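Local coordinates for protein hydroxylase (Rhodococcus sp., PDB 2OR0) that probably acts as a flavin-dependent hydroxylase of the acyl-CoA dehydrogenase family, using reduced flavin and molecular oxygen to insert one oxygen atom into a substrate, at residues A[75-87]-A[309-321]. Numbering follows the deposited sequence.
Sequences EVHPREFAETVMG and RVSLIETADRFYD
Helix 78-87 and helix 309-321 run nearly antiparallel, their axes 158° apart and 9.3 Å at closest approach, and the CA atoms come nearest at Pro78 with Ala316 and Arg79 with Ile313. The pairing illustrates how antiparallel helices combine an apolar seam with a polar border. Ile313 is the knob, seated among Arg79, Ala82, Glu83 and Met86. Its CG2 lies over the centre of the Arg79 guanidinium, and its CD1 reaches Glu83 CG and the selenomethionine methyl of Met86. Farther along, Met86 SE sits 3.5 Å from Arg309 CZ, over the guanidinium face, while Arg309 NE is held by Glu267 on helix 250-277. At the other end, His77 turns its edge to the face of Tyr320, ring centres 4.3 Å apart, and Pro78 CB meets Ala316 CB at 3.7 Å. Swung out opposite its own amide nitrogen (chi1 -174°), the His77 ring also lets ND1 accept from Arg79 N, a capping bond from the N-cap position of helix 78-87, leaving NE2 to a water shared with Asp317 O. Arg79 bends at chi3 (-70°) and grips Asp317 side-on: NE to OD1 at 3.2 Å, and NH1 to OD2 at 2.9 Å and nearly straight. Its NH2 bonds Glu83 OE2 at 2.8 Å, in the guanidinium plane. A leucine in place of Arg79 would probably leave Asp317 and Glu83 without their shared cation and take the flat guanidinium off Ile313 CG2. One arginine thus pairs with a carboxylate on each helix and lids the hydrophobic knob, so charge pairing and apolar burial together join the N-terminal helical part to the C-terminal acyl-CoA dehydrogenase-type domain.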
loop_
_atom_site.group_PDB
_atom_site.type_symbol
_atom_site.label_atom_id
_atom_site.label_comp_id
_atom_site.label_asym_id
_atom_site.label_seq_id
_atom_site.Cartn_x
_atom_site.Cartn_y
_atom_site.Cartn_z
ATOM N N GLU A 75 -6.233 5.579 15.119
ATOM C CA GLU A 75 -4.808 5.878 15.328
ATOM C C GLU A 75 -3.957 4.710 15.833
ATOM O O GLU A 75 -3.112 4.887 16.728
ATOM C CB GLU A 75 -4.618 7.098 16.243
ATOM C CG GLU A 75 -5.462 8.293 15.823
ATOM C CD GLU A 75 -5.453 9.442 16.837
ATOM O OE1 GLU A 75 -4.585 9.458 17.744
ATOM O OE2 GLU A 75 -6.324 10.332 16.696
ATOM N N VAL A 76 -4.131 3.530 15.227
ATOM C CA VAL A 76 -3.368 2.342 15.650
ATOM C C VAL A 76 -1.848 2.508 15.504
ATOM O O VAL A 76 -1.370 3.360 14.752
ATOM C CB VAL A 76 -3.902 1.014 15.000
ATOM C CG1 VAL A 76 -5.398 0.896 15.221
ATOM C CG2 VAL A 76 -3.573 0.929 13.509
ATOM N N HIS A 77 -1.099 1.704 16.267
ATOM C CA HIS A 77 0.348 1.595 16.140
ATOM C C HIS A 77 0.612 1.043 14.727
ATOM O O HIS A 77 -0.132 0.188 14.266
ATOM C CB HIS A 77 0.867 0.597 17.198
ATOM C CG HIS A 77 2.356 0.503 17.274
ATOM N ND1 HIS A 77 3.100 -0.311 16.444
ATOM C CD2 HIS A 77 3.244 1.129 18.080
ATOM C CE1 HIS A 77 4.381 -0.175 16.734
ATOM N NE2 HIS A 77 4.496 0.695 17.722
ATOM N N PRO A 78 1.671 1.517 14.046
ATOM C CA PRO A 78 2.029 1.000 12.704
ATOM C C PRO A 78 2.050 -0.540 12.599
ATOM O O PRO A 78 1.701 -1.088 11.543
ATOM C CB PRO A 78 3.442 1.554 12.492
ATOM C CG PRO A 78 3.465 2.807 13.265
ATOM C CD PRO A 78 2.604 2.565 14.487
ATOM N N ARG A 79 2.473 -1.230 13.665
ATOM C CA ARG A 79 2.509 -2.696 13.653
ATOM C C ARG A 79 1.126 -3.239 13.421
ATOM O O ARG A 79 0.954 -4.142 12.609
ATOM C CB ARG A 79 3.099 -3.288 14.942
ATOM C CG ARG A 79 2.760 -4.775 15.170
ATOM C CD ARG A 79 3.463 -5.353 16.419
ATOM N NE ARG A 79 4.913 -5.498 16.241
ATOM C CZ ARG A 79 5.507 -6.553 15.678
ATOM N NH1 ARG A 79 6.827 -6.601 15.583
ATOM N NH2 ARG A 79 4.783 -7.563 15.201
ATOM N N GLU A 80 0.136 -2.703 14.137
ATOM C CA GLU A 80 -1.245 -3.150 13.960
ATOM C C GLU A 80 -1.778 -2.890 12.542
ATOM O O GLU A 80 -2.510 -3.720 11.978
ATOM C CB GLU A 80 -2.199 -2.488 14.973
ATOM C CG GLU A 80 -3.634 -3.012 14.774
ATOM C CD GLU A 80 -4.602 -2.623 15.886
ATOM O OE1 GLU A 80 -4.180 -1.982 16.872
ATOM O OE2 GLU A 80 -5.783 -2.975 15.763
ATOM N N PHE A 81 -1.464 -1.726 11.995
ATOM C CA PHE A 81 -1.843 -1.437 10.617
ATOM C C PHE A 81 -1.228 -2.518 9.690
ATOM O O PHE A 81 -1.934 -3.154 8.924
ATOM C CB PHE A 81 -1.334 -0.048 10.198
ATOM C CG PHE A 81 -1.544 0.265 8.708
ATOM C CD1 PHE A 81 -2.822 0.428 8.196
ATOM C CD2 PHE A 81 -0.463 0.394 7.850
ATOM C CE1 PHE A 81 -3.026 0.725 6.856
ATOM C CE2 PHE A 81 -0.648 0.717 6.503
ATOM C CZ PHE A 81 -1.936 0.879 6.006
ATOM N N ALA A 82 0.079 -2.726 9.793
ATOM C CA ALA A 82 0.777 -3.649 8.917
ATOM C C ALA A 82 0.175 -5.053 9.012
ATOM O O ALA A 82 -0.119 -5.671 7.991
ATOM C CB ALA A 82 2.254 -3.658 9.224
ATOM N N GLU A 83 -0.061 -5.532 10.234
ATOM C CA GLU A 83 -0.590 -6.875 10.429
ATOM C C GLU A 83 -2.009 -7.031 9.913
ATOM O O GLU A 83 -2.381 -8.120 9.422
ATOM C CB GLU A 83 -0.516 -7.288 11.917
ATOM C CG GLU A 83 0.929 -7.543 12.408
ATOM C CD GLU A 83 1.059 -7.728 13.945
ATOM O OE1 GLU A 83 0.100 -7.469 14.707
ATOM O OE2 GLU A 83 2.167 -8.105 14.388
ATOM N N THR A 84 -2.812 -5.971 10.043
ATOM C CA THR A 84 -4.184 -6.012 9.551
ATOM C C THR A 84 -4.215 -6.105 8.009
ATOM O O THR A 84 -4.961 -6.904 7.452
ATOM C CB THR A 84 -5.019 -4.794 10.034
ATOM O OG1 THR A 84 -4.847 -4.631 11.458
ATOM C CG2 THR A 84 -6.495 -5.021 9.704
ATOM N N VAL A 85 -3.422 -5.274 7.343
ATOM C CA VAL A 85 -3.266 -5.333 5.885
ATOM C C VAL A 85 -2.847 -6.755 5.447
ATOM O O VAL A 85 -3.489 -7.362 4.578
ATOM C CB VAL A 85 -2.240 -4.302 5.412
ATOM C CG1 VAL A 85 -1.903 -4.493 3.920
ATOM C CG2 VAL A 85 -2.753 -2.872 5.663
HETATM N N MSE A 86 -1.791 -7.284 6.075
HETATM C CA MSE A 86 -1.351 -8.637 5.780
HETATM C C MSE A 86 -2.476 -9.624 5.970
HETATM O O MSE A 86 -2.613 -10.539 5.192
HETATM C CB MSE A 86 -0.162 -9.036 6.642
HETATM C CG MSE A 86 1.095 -8.323 6.326
HETATM SE SE MSE A 86 2.509 -8.825 7.602
HETATM C CE MSE A 86 3.864 -7.524 7.199
ATOM N N GLY A 87 -3.293 -9.435 7.005
ATOM C CA GLY A 87 -4.404 -10.334 7.254
ATOM C C GLY A 87 -5.471 -10.259 6.179
ATOM O O GLY A 87 -5.985 -11.278 5.738
ATOM N N ARG A 309 7.942 -10.457 6.716
ATOM C CA ARG A 309 6.933 -9.956 7.653
ATOM C C ARG A 309 7.610 -9.301 8.878
ATOM O O ARG A 309 7.329 -8.138 9.189
ATOM C CB ARG A 309 5.986 -11.078 8.098
ATOM C CG ARG A 309 5.128 -10.726 9.353
ATOM C CD ARG A 309 4.338 -11.957 9.851
ATOM N NE ARG A 309 3.065 -12.135 9.127
ATOM C CZ ARG A 309 1.891 -11.680 9.547
ATOM N NH1 ARG A 309 1.806 -11.038 10.711
ATOM N NH2 ARG A 309 0.801 -11.883 8.816
ATOM N N VAL A 310 8.530 -10.018 9.523
ATOM C CA VAL A 310 9.141 -9.541 10.772
ATOM C C VAL A 310 10.043 -8.356 10.530
ATOM O O VAL A 310 10.018 -7.403 11.309
ATOM C CB VAL A 310 9.889 -10.661 11.595
ATOM C CG1 VAL A 310 8.962 -11.880 11.829
ATOM C CG2 VAL A 310 11.143 -11.088 10.914
ATOM N N SER A 311 10.811 -8.406 9.440
ATOM C CA SER A 311 11.713 -7.316 9.077
ATOM C C SER A 311 11.017 -5.996 8.834
ATOM O O SER A 311 11.464 -4.965 9.310
ATOM C CB SER A 311 12.494 -7.679 7.822
ATOM O OG SER A 311 13.430 -8.652 8.182
ATOM N N LEU A 312 9.962 -6.037 8.040
ATOM C CA LEU A 312 9.192 -4.837 7.691
ATOM C C LEU A 312 8.618 -4.170 8.951
ATOM O O LEU A 312 8.684 -2.939 9.141
ATOM C CB LEU A 312 8.030 -5.206 6.735
ATOM C CG LEU A 312 7.151 -4.022 6.278
ATOM C CD1 LEU A 312 7.845 -3.018 5.356
ATOM C CD2 LEU A 312 5.856 -4.504 5.638
ATOM N N ILE A 313 8.025 -5.007 9.786
ATOM C CA ILE A 313 7.362 -4.551 10.995
ATOM C C ILE A 313 8.363 -4.039 12.046
ATOM O O ILE A 313 8.080 -3.062 12.744
ATOM C CB ILE A 313 6.410 -5.635 11.526
ATOM C CG1 ILE A 313 5.387 -6.012 10.450
ATOM C CG2 ILE A 313 5.625 -5.152 12.785
ATOM C CD1 ILE A 313 4.295 -7.016 10.961
ATOM N N GLU A 314 9.544 -4.661 12.123
ATOM C CA GLU A 314 10.582 -4.243 13.082
ATOM C C GLU A 314 11.027 -2.784 12.863
ATOM O O GLU A 314 11.184 -2.012 13.832
ATOM C CB GLU A 314 11.771 -5.220 13.062
ATOM C CG GLU A 314 12.837 -5.019 14.167
ATOM C CD GLU A 314 13.824 -3.864 13.903
ATOM O OE1 GLU A 314 14.225 -3.586 12.727
ATOM O OE2 GLU A 314 14.232 -3.221 14.904
ATOM N N THR A 315 11.215 -2.391 11.593
ATOM C CA THR A 315 11.519 -0.997 11.284
ATOM C C THR A 315 10.508 -0.014 11.903
ATOM O O THR A 315 10.905 0.979 12.527
ATOM C CB THR A 315 11.574 -0.740 9.770
ATOM O OG1 THR A 315 12.555 -1.611 9.173
ATOM C CG2 THR A 315 11.949 0.730 9.510
ATOM N N ALA A 316 9.216 -0.293 11.709
ATOM C CA ALA A 316 8.131 0.560 12.184
ATOM C C ALA A 316 8.067 0.601 13.728
ATOM O O ALA A 316 7.851 1.674 14.290
ATOM C CB ALA A 316 6.785 0.116 11.601
ATOM N N ASP A 317 8.241 -0.562 14.389
ATOM C CA ASP A 317 8.307 -0.641 15.865
ATOM C C ASP A 317 9.338 0.317 16.429
ATOM O O ASP A 317 9.077 1.044 17.398
ATOM C CB ASP A 317 8.797 -2.007 16.309
ATOM C CG ASP A 317 7.740 -3.039 16.343
ATOM O OD1 ASP A 317 6.533 -2.735 16.322
ATOM O OD2 ASP A 317 8.155 -4.210 16.412
ATOM N N ARG A 318 10.529 0.244 15.845
ATOM C CA ARG A 318 11.695 0.984 16.288
ATOM C C ARG A 318 11.565 2.466 15.997
ATOM O O ARG A 318 11.922 3.292 16.849
ATOM C CB ARG A 318 12.946 0.422 15.643
ATOM C CG ARG A 318 14.234 1.143 15.971
ATOM C CD ARG A 318 15.473 0.233 15.647
ATOM N NE ARG A 318 15.188 -0.572 14.450
ATOM C CZ ARG A 318 15.358 -0.140 13.193
ATOM N NH1 ARG A 318 15.048 -0.928 12.170
ATOM N NH2 ARG A 318 15.845 1.079 12.960
ATOM N N PHE A 319 11.072 2.801 14.798
ATOM C CA PHE A 319 10.813 4.200 14.446
ATOM C C PHE A 319 9.766 4.771 15.415
ATOM O O PHE A 319 9.918 5.885 15.914
ATOM C CB PHE A 319 10.317 4.307 12.993
ATOM C CG PHE A 319 11.421 4.247 11.937
ATOM C CD1 PHE A 319 12.718 3.836 12.250
ATOM C CD2 PHE A 319 11.125 4.562 10.593
ATOM C CE1 PHE A 319 13.726 3.767 11.263
ATOM C CE2 PHE A 319 12.120 4.506 9.604
ATOM C CZ PHE A 319 13.417 4.109 9.938
ATOM N N TYR A 320 8.706 4.017 15.664
ATOM C CA TYR A 320 7.678 4.478 16.588
ATOM C C TYR A 320 8.273 4.759 17.979
ATOM O O TYR A 320 7.940 5.769 18.574
ATOM C CB TYR A 320 6.530 3.489 16.700
ATOM C CG TYR A 320 5.359 4.018 17.524
ATOM C CD1 TYR A 320 4.299 4.682 16.910
ATOM C CD2 TYR A 320 5.313 3.843 18.924
ATOM C CE1 TYR A 320 3.232 5.179 17.652
ATOM C CE2 TYR A 320 4.227 4.317 19.683
ATOM C CZ TYR A 320 3.202 4.989 19.038
ATOM O OH TYR A 320 2.133 5.471 19.755
ATOM N N ASP A 321 9.144 3.863 18.461
ATOM C CA ASP A 321 9.814 4.025 19.763
ATOM C C ASP A 321 10.628 5.300 19.849
ATOM O O ASP A 321 10.502 6.030 20.832
ATOM C CB ASP A 321 10.691 2.815 20.112
ATOM C CG ASP A 321 9.879 1.652 20.631
ATOM O OD1 ASP A 321 8.725 1.886 21.062
ATOM O OD2 ASP A 321 10.383 0.498 20.604
HETATM O O HOH W 1 7.071 0.542 19.005
HETATM O O HOH W 2 8.890 -7.946 13.945
HETATM O O HOH W 3 -1.296 -10.493 10.058
HETATM O O HOH W 4 3.417 -9.996 12.902
#